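Local coordinates for protein Endonuclease/exonuclease/phosphatase (Beutenbergia cavernae DSM 12333, PDB 4RUW) that is of unknown function but belongs to the endonuclease/exonuclease/phosphatase family, pairing a DNase I-like domain with a C-terminal immunoglobulin-like domain and carrying a zinc ion, at residues P89-L94 with V151-P156; G161-L166 with S180-T185; V194-T199 with P229-G234. One frame throughout, in Å; residues are numbered along the deposited sequence. Where two conformers were deposited one is given.

Contact 1 (P89-L94 with V151-P156)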
loop_
_atom_site.group_PDB
_atom_site.type_symbol
_atom_site.label_atom_id
_atom_site.label_comp_id
_atom_site.label_asym_id
_atom_site.label_seq_id
_atom_site.Cartn_x
_atom_site.Cartn_y
_atom_site.Cartn_z
ATOM N N PRO A 89 13.601 9.127 4.518
ATOM C CA PRO A 89 12.492 9.368 3.589
ATOM C C PRO A 89 12.071 10.840 3.579
ATOM O O PRO A 89 12.309 11.577 4.534
ATOM C CB PRO A 89 11.370 8.513 4.179
ATOM C CG PRO A 89 11.666 8.495 5.651
ATOM C CD PRO A 89 13.161 8.416 5.733
ATOM N N ASP A 90 11.444 11.268 2.495
ATOM C CA ASP A 90 10.837 12.587 2.461
ATOM C C ASP A 90 9.618 12.638 3.370
ATOM O O ASP A 90 9.366 13.649 4.036
ATOM C CB ASP A 90 10.420 12.918 1.033
ATOM C CG ASP A 90 11.600 13.188 0.139
ATOM O OD1 ASP A 90 12.206 14.268 0.292
ATOM O OD2 ASP A 90 11.929 12.325 -0.703
ATOM N N VAL A 91 8.845 11.554 3.342
ATOM C CA VAL A 91 7.614 11.432 4.110
ATOM C C VAL A 91 7.562 10.022 4.662
ATOM O O VAL A 91 7.896 9.055 3.955
ATOM C CB VAL A 91 6.364 11.672 3.239
ATOM C CG1 VAL A 91 5.099 11.540 4.071
ATOM C CG2 VAL A 91 6.419 13.038 2.609
ATOM N N VAL A 92 7.170 9.900 5.926
ATOM C CA VAL A 92 6.981 8.585 6.517
ATOM C C VAL A 92 5.605 8.479 7.169
ATOM O O VAL A 92 5.136 9.402 7.834
ATOM C CB VAL A 92 8.133 8.195 7.491
ATOM C CG1 VAL A 92 8.263 9.195 8.619
ATOM C CG2 VAL A 92 7.919 6.796 8.042
ATOM N N VAL A 93 4.962 7.343 6.928
ATOM C CA VAL A 93 3.696 6.978 7.532
ATOM C C VAL A 93 3.997 5.941 8.606
ATOM O O VAL A 93 4.687 4.952 8.338
ATOM C CB VAL A 93 2.749 6.384 6.470
ATOM C CG1 VAL A 93 1.580 5.667 7.135
ATOM C CG2 VAL A 93 2.286 7.478 5.502
ATOM N N LEU A 94 3.512 6.182 9.821
ATOM C CA LEU A 94 3.696 5.257 10.931
ATOM C C LEU A 94 2.352 4.759 11.445
ATOM O O LEU A 94 1.406 5.540 11.605
ATOM C CB LEU A 94 4.444 5.930 12.076
ATOM C CG LEU A 94 5.809 6.517 11.727
ATOM C CD1 LEU A 94 6.407 7.246 12.931
ATOM C CD2 LEU A 94 6.764 5.450 11.210
ATOM N N VAL A 151 1.792 10.891 10.212
ATOM C CA VAL A 151 2.600 11.304 9.074
ATOM C C VAL A 151 3.679 12.242 9.589
ATOM O O VAL A 151 3.373 13.206 10.289
ATOM C CB VAL A 151 1.763 12.012 7.989
ATOM C CG1 VAL A 151 2.679 12.579 6.888
ATOM C CG2 VAL A 151 0.745 11.049 7.395
HETATM N N MSE A 152 4.933 11.940 9.262
HETATM C CA MSE A 152 6.048 12.838 9.544
HETATM C C MSE A 152 6.708 13.198 8.227
HETATM O O MSE A 152 6.862 12.357 7.346
HETATM C CB MSE A 152 7.088 12.205 10.475
HETATM C CG MSE A 152 6.530 11.728 11.816
HETATM SE SE MSE A 152 7.871 11.001 13.043
HETATM C CE MSE A 152 8.749 12.671 13.541
ATOM N N SER A 153 7.100 14.451 8.095
ATOM C CA SER A 153 7.580 14.932 6.820
ATOM C C SER A 153 8.679 15.972 6.987
ATOM O O SER A 153 8.660 16.772 7.923
ATOM C CB SER A 153 6.399 15.532 6.060
ATOM O OG SER A 153 6.796 16.131 4.855
ATOM N N ARG A 154 9.645 15.952 6.076
ATOM C CA ARG A 154 10.655 17.003 6.003
ATOM C C ARG A 154 10.118 18.230 5.278
ATOM O O ARG A 154 10.764 19.270 5.245
ATOM C CB ARG A 154 11.896 16.493 5.268
ATOM C CG ARG A 154 12.746 15.527 6.073
ATOM C CD ARG A 154 14.007 15.142 5.338
ATOM N NE ARG A 154 14.883 14.304 6.150
ATOM C CZ ARG A 154 16.210 14.312 6.071
ATOM N NH1 ARG A 154 16.829 15.132 5.233
ATOM N NH2 ARG A 154 16.926 13.517 6.849
ATOM N N HIS A 155 8.923 18.107 4.712
ATOM C CA HIS A 155 8.353 19.163 3.883
ATOM C C HIS A 155 7.036 19.639 4.474
ATOM O O HIS A 155 6.304 18.860 5.069
ATOM C CB HIS A 155 8.162 18.641 2.464
ATOM C CG HIS A 155 9.376 17.964 1.924
ATOM N ND1 HIS A 155 10.558 18.638 1.704
ATOM C CD2 HIS A 155 9.622 16.667 1.626
ATOM C CE1 HIS A 155 11.464 17.791 1.252
ATOM N NE2 HIS A 155 10.923 16.587 1.197
ATOM N N PRO A 156 6.736 20.935 4.331
ATOM C CA PRO A 156 5.562 21.489 5.010
ATOM C C PRO A 156 4.236 20.932 4.513
ATOM O O PRO A 156 4.095 20.518 3.359
ATOM C CB PRO A 156 5.654 22.993 4.713
ATOM C CG PRO A 156 6.498 23.094 3.515
ATOM C CD PRO A 156 7.473 21.956 3.576
#
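D90 and H155 meet through a nearly straight hydrogen bond, 178° at the hydrogen, in which H155 NE2 donates to D90 OD1 over 2.8 Å. The acceptor lies in the ring plane, whereas the donor reaches the carboxylate on its anti side, 24° out of plane. The backbone N of R57 is hydrogen-bonded to D90 OD2, and R154 CB lies over the centre of one face of the H155 ring. Between the antiparallel strands, V92 and M152, a selenomethionine, form a hydrogen-bonded pair, and R154 N, just after strand 151-153, reaches D90 O (3.1 Å), just before strand 91-94. S153 OG donates to a lone pair of H155 O at 2.8 Å.

V91 CG1 touches V151 CG1 at 3.9 Å on the side facing V196 and A198, where compact branched residues suit the interior between two sheets. Opposite, V92 CG1, between the backbone N and the carbonyl carbon (chi1 59°), lies 3.7 Å from M152 CB, and the longer M152 chain brings SE to 4.0 Å from L94 CD1. The H155 NE2 bond limits how the imidazole can turn, and the carboxylate would be expected to encourage a second proton.

Contact 2 (G161-L166 with S180-T185)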
loop_
_atom_site.group_PDB
_atom_site.type_symbol
_atom_site.label_atom_id
_atom_site.label_comp_id
_atom_site.label_asym_id
_atom_site.label_seq_id
_atom_site.Cartn_x
_atom_site.Cartn_y
_atom_site.Cartn_z
ATOM N N GLY A 161 -4.196 18.001 8.790
ATOM C CA GLY A 161 -4.623 16.625 8.626
ATOM C C GLY A 161 -6.113 16.469 8.854
ATOM O O GLY A 161 -6.704 17.172 9.679
ATOM N N VAL A 162 -6.717 15.545 8.112
ATOM C CA VAL A 162 -8.128 15.221 8.270
ATOM C C VAL A 162 -8.251 13.729 8.541
ATOM O O VAL A 162 -7.658 12.901 7.834
ATOM C CB VAL A 162 -8.928 15.589 7.005
ATOM C CG1 VAL A 162 -10.372 15.093 7.105
ATOM C CG2 VAL A 162 -8.873 17.099 6.754
ATOM N N VAL A 163 -8.998 13.390 9.582
ATOM C CA VAL A 163 -9.172 12.009 10.002
ATOM C C VAL A 163 -10.577 11.537 9.659
ATOM O O VAL A 163 -11.568 12.199 10.002
ATOM C CB VAL A 163 -8.926 11.840 11.508
ATOM C CG1 VAL A 163 -9.244 10.407 11.947
ATOM C CG2 VAL A 163 -7.483 12.201 11.842
ATOM N N VAL A 164 -10.653 10.405 8.971
ATOM C CA VAL A 164 -11.920 9.795 8.582
ATOM C C VAL A 164 -12.061 8.460 9.309
ATOM O O VAL A 164 -11.235 7.571 9.140
ATOM C CB VAL A 164 -11.968 9.591 7.054
ATOM C CG1 VAL A 164 -13.137 8.718 6.639
ATOM C CG2 VAL A 164 -12.026 10.938 6.346
ATOM N N PRO A 165 -13.104 8.319 10.135
ATOM C CA PRO A 165 -13.278 7.064 10.873
ATOM C C PRO A 165 -13.617 5.903 9.947
ATOM O O PRO A 165 -14.326 6.093 8.954
ATOM C CB PRO A 165 -14.462 7.367 11.793
ATOM C CG PRO A 165 -15.223 8.459 11.090
ATOM C CD PRO A 165 -14.174 9.295 10.423
ATOM N N LEU A 166 -13.133 4.712 10.277
ATOM C CA LEU A 166 -13.415 3.521 9.492
ATOM C C LEU A 166 -14.143 2.532 10.403
ATOM O O LEU A 166 -13.721 2.305 11.521
ATOM C CB LEU A 166 -12.108 2.932 8.942
ATOM C CG LEU A 166 -11.285 3.872 8.051
ATOM C CD1 LEU A 166 -9.941 3.252 7.711
ATOM C CD2 LEU A 166 -12.030 4.239 6.779
ATOM N N SER A 180 -8.868 4.308 11.505
ATOM C CA SER A 180 -9.192 5.526 10.768
ATOM C C SER A 180 -8.191 5.792 9.659
ATOM O O SER A 180 -7.128 5.161 9.595
ATOM C CB SER A 180 -9.270 6.735 11.704
ATOM O OG SER A 180 -7.987 7.072 12.205
ATOM N N LEU A 181 -8.552 6.728 8.790
ATOM C CA LEU A 181 -7.710 7.196 7.703
ATOM C C LEU A 181 -7.273 8.621 8.009
ATOM O O LEU A 181 -8.103 9.453 8.389
ATOM C CB LEU A 181 -8.517 7.182 6.410
ATOM C CG LEU A 181 -7.937 7.940 5.221
ATOM C CD1 LEU A 181 -6.701 7.252 4.691
ATOM C CD2 LEU A 181 -8.983 8.102 4.134
ATOM N N LEU A 182 -5.975 8.891 7.867
ATOM C CA LEU A 182 -5.428 10.235 8.013
ATOM C C LEU A 182 -4.975 10.729 6.645
ATOM O O LEU A 182 -4.218 10.052 5.959
ATOM C CB LEU A 182 -4.237 10.223 8.971
ATOM C CG LEU A 182 -3.403 11.504 9.029
ATOM C CD1 LEU A 182 -4.258 12.692 9.467
ATOM C CD2 LEU A 182 -2.203 11.318 9.942
ATOM N N THR A 183 -5.439 11.911 6.247
ATOM C CA THR A 183 -5.032 12.493 4.977
ATOM C C THR A 183 -4.426 13.869 5.206
ATOM O O THR A 183 -5.004 14.698 5.906
ATOM C CB THR A 183 -6.235 12.606 4.011
ATOM O OG1 THR A 183 -6.761 11.296 3.766
ATOM C CG2 THR A 183 -5.826 13.257 2.697
ATOM N N VAL A 184 -3.262 14.107 4.612
ATOM C CA VAL A 184 -2.627 15.410 4.681
ATOM C C VAL A 184 -1.858 15.661 3.392
ATOM O O VAL A 184 -1.331 14.739 2.789
ATOM C CB VAL A 184 -1.718 15.530 5.923
ATOM C CG1 VAL A 184 -0.511 14.602 5.822
ATOM C CG2 VAL A 184 -1.317 16.986 6.161
ATOM N N THR A 185 -1.827 16.910 2.951
ATOM C CA THR A 185 -1.085 17.274 1.759
ATOM C C THR A 185 0.284 17.800 2.145
ATOM O O THR A 185 0.402 18.651 3.037
ATOM C CB THR A 185 -1.839 18.329 0.944
ATOM O OG1 THR A 185 -3.088 17.774 0.529
ATOM C CG2 THR A 185 -1.047 18.742 -0.275
HETATM O O HOH W 1 -8.758 11.307 5.604
#
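S180 packs its short side chain against V163 and V164. Its CB sits 3.3 Å from V164 O and 3.7 Å from V163 CG1. The next atom, OG, lies between the backbone N and the carbonyl carbon (chi1 69°), where it still touches V163 CG1 at 3.6 Å while its hydrogen bond goes to L130 O in the other sheet. A small hydroxyl residue suits this buried spot: it fills little volume, yet satisfies a main-chain carbonyl across the sandwich.

Along the same face, L182 CD1 meets V163 CG2 at 4.0 Å and G161 CA at the same distance; G161 has no CB, and one there would sit tightly against L182 CD1. P165 pairs with S180 at a non-hydrogen-bonded position, so its lack of an N-H costs no bond between these strands. Those bonds come from V162 with T183 and V164 with L181, each pair exchanging two.

The opposite face is partly polar. Water 1 donates to V162 O at 3.0 Å, a carbonyl that already accepts T183 N, and is also hydrogen-bonded to T183 OG1 at 2.7 Å. That hydroxyl has a further partner in H197 ND1, which makes threonine a link between the strand and its other neighbour. At the other end of the pair L166 points toward strand 180-185, its CD1 3.6 Å from S180 C, and its apolar end is covered by I219 and V220 of helix 207-222.

Strand 157-166 forms one border of its sheet, and with 179-188 and 192-200 it makes an antiparallel meander. One face of this meander turns to the second sheet and the other, in part, to helix 207-222, the layering characteristic of the DNase I-like alpha/beta sandwich.

Contact 3 (V194-T199 with P229-G234)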
loop_
_atom_site.group_PDB
_atom_site.type_symbol
_atom_site.label_atom_id
_atom_site.label_comp_id
_atom_site.label_asym_id
_atom_site.label_seq_id
_atom_site.Cartn_x
_atom_site.Cartn_y
_atom_site.Cartn_z
ATOM N N VAL A 194 1.642 16.783 -2.817
ATOM C CA VAL A 194 1.397 15.344 -2.872
ATOM C C VAL A 194 0.440 15.026 -1.731
ATOM O O VAL A 194 0.724 15.368 -0.585
ATOM C CB VAL A 194 2.708 14.534 -2.713
ATOM C CG1 VAL A 194 2.401 13.043 -2.678
ATOM C CG2 VAL A 194 3.682 14.870 -3.837
ATOM N N VAL A 195 -0.692 14.393 -2.036
ATOM C CA VAL A 195 -1.627 14.013 -0.993
ATOM C C VAL A 195 -1.207 12.676 -0.391
ATOM O O VAL A 195 -1.020 11.700 -1.113
ATOM C CB VAL A 195 -3.065 13.924 -1.533
ATOM C CG1 VAL A 195 -4.033 13.589 -0.411
ATOM C CG2 VAL A 195 -3.461 15.239 -2.210
ATOM N N VAL A 196 -1.025 12.651 0.927
ATOM C CA VAL A 196 -0.622 11.449 1.642
ATOM C C VAL A 196 -1.788 10.900 2.444
ATOM O O VAL A 196 -2.332 11.594 3.313
ATOM C CB VAL A 196 0.570 11.764 2.576
ATOM C CG1 VAL A 196 0.990 10.527 3.366
ATOM C CG2 VAL A 196 1.742 12.334 1.791
ATOM N N HIS A 197 -2.172 9.665 2.135
ATOM C CA HIS A 197 -3.209 8.957 2.865
ATOM C C HIS A 197 -2.552 7.856 3.683
ATOM O O HIS A 197 -1.859 6.996 3.132
ATOM C CB HIS A 197 -4.209 8.323 1.896
ATOM C CG HIS A 197 -4.871 9.290 0.969
ATOM N ND1 HIS A 197 -5.925 10.102 1.355
ATOM C CD2 HIS A 197 -4.651 9.568 -0.337
ATOM C CE1 HIS A 197 -6.315 10.829 0.327
ATOM N NE2 HIS A 197 -5.561 10.519 -0.719
ATOM N N ALA A 198 -2.775 7.886 4.996
ATOM C CA ALA A 198 -2.156 6.963 5.949
ATOM C C ALA A 198 -3.242 6.173 6.654
ATOM O O ALA A 198 -4.170 6.767 7.214
ATOM C CB ALA A 198 -1.367 7.750 6.976
ATOM N N THR A 199 -3.152 4.847 6.660
ATOM C CA THR A 199 -4.156 4.084 7.374
ATOM C C THR A 199 -3.620 2.744 7.862
ATOM O O THR A 199 -2.439 2.408 7.668
ATOM C CB THR A 199 -5.456 3.921 6.532
ATOM O OG1 THR A 199 -6.537 3.501 7.377
ATOM C CG2 THR A 199 -5.270 2.910 5.423
ATOM N N PRO A 229 -1.421 13.902 -7.741
ATOM C CA PRO A 229 -0.388 13.027 -7.169
ATOM C C PRO A 229 -0.709 12.654 -5.720
ATOM O O PRO A 229 -0.817 13.540 -4.868
ATOM C CB PRO A 229 0.874 13.887 -7.252
ATOM C CG PRO A 229 0.619 14.773 -8.447
ATOM C CD PRO A 229 -0.842 15.113 -8.350
ATOM N N SER A 230 -0.866 11.359 -5.458
ATOM C CA SER A 230 -1.221 10.884 -4.131
ATOM C C SER A 230 -0.556 9.548 -3.852
ATOM O O SER A 230 -0.264 8.777 -4.771
ATOM C CB SER A 230 -2.734 10.697 -3.991
ATOM O OG SER A 230 -3.475 11.800 -4.474
ATOM N N VAL A 231 -0.345 9.276 -2.570
ATOM C CA VAL A 231 0.069 7.957 -2.125
ATOM C C VAL A 231 -0.873 7.479 -1.030
ATOM O O VAL A 231 -1.439 8.287 -0.293
ATOM C CB VAL A 231 1.539 7.918 -1.638
ATOM C CG1 VAL A 231 2.482 8.247 -2.780
ATOM C CG2 VAL A 231 1.764 8.855 -0.466
ATOM N N LEU A 232 -1.054 6.165 -0.957
ATOM C CA LEU A 232 -1.833 5.517 0.091
ATOM C C LEU A 232 -0.907 4.501 0.723
ATOM O O LEU A 232 -0.383 3.626 0.037
ATOM C CB LEU A 232 -3.070 4.834 -0.495
ATOM C CG LEU A 232 -3.803 3.858 0.430
ATOM C CD1 LEU A 232 -4.332 4.555 1.680
ATOM C CD2 LEU A 232 -4.925 3.152 -0.315
ATOM N N ALA A 233 -0.695 4.623 2.024
ATOM C CA ALA A 233 0.281 3.780 2.675
ATOM C C ALA A 233 -0.203 3.313 4.026
ATOM O O ALA A 233 -0.925 4.015 4.727
ATOM C CB ALA A 233 1.615 4.506 2.816
ATOM N N GLY A 234 0.244 2.121 4.396
ATOM C CA GLY A 234 0.051 1.610 5.733
ATOM C C GLY A 234 -0.117 0.116 5.778
ATOM O O GLY A 234 0.053 -0.593 4.779
HETATM O O HOH W 2 -5.934 11.818 -3.155
#
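Strands 194-199 and 230-233 run parallel, 14° apart, with five backbone bonds that alternate in direction from V195 N to P229 O through to T199 N to A233 O. H197 carries much of the side-chain contact. Its CG stands anti to the carbonyl carbon (chi1 -58°), and chi2 of -79° turns the ring edge so that CD2 comes 3.5 Å from V231 O. Both ring nitrogens are engaged: ND1 with T183 OG1, NE2 with water 2 at 2.8 Å. The same water donates to S230 OG, also at 2.8 Å, and so bridges the two strands; that hydroxyl is bonded to V228 O. Beside them L232 CD1 packs on H197 CB at 3.8 Å and on T199 CG2. On the reverse face V196 and V231 lie side by side, their CG2 atoms 4.1 Å apart. At G234 a CB would clash with T199 O and, at these backbone angles, with the preceding carbonyl, so glycine is required.

Helix 207-222 connects the two strands along the chain, forming a beta-alpha-beta unit. Antiparallel neighbours 179-188 and 296-300 extend the sheet to either side, and V196, A198 and A233 press on strand 91-98 of the facing sheet.

Overall arrangement
From the N terminus, contact 1 closes first: 151-156 returns to 89-94 after a loop that holds helix 110-118 and the zinc ligands H98, D100, H107 and H137. Contact 2 then closes a much shorter loop, and contact 3 a helical crossover. The three follow in series, neither nesting nor crossing. Contacts 2 and 3 share one sheet, joined where L182 O and V184 O probably accept A198 N and V196 N. Contact 1 belongs to the facing sheet and packs on both: V151 CG2 lies 3.9 Å from L182 CD2, and V93 CG1 3.6 Å from A198 CB. Together they tie the two sheets of the sandwich across its apolar interior.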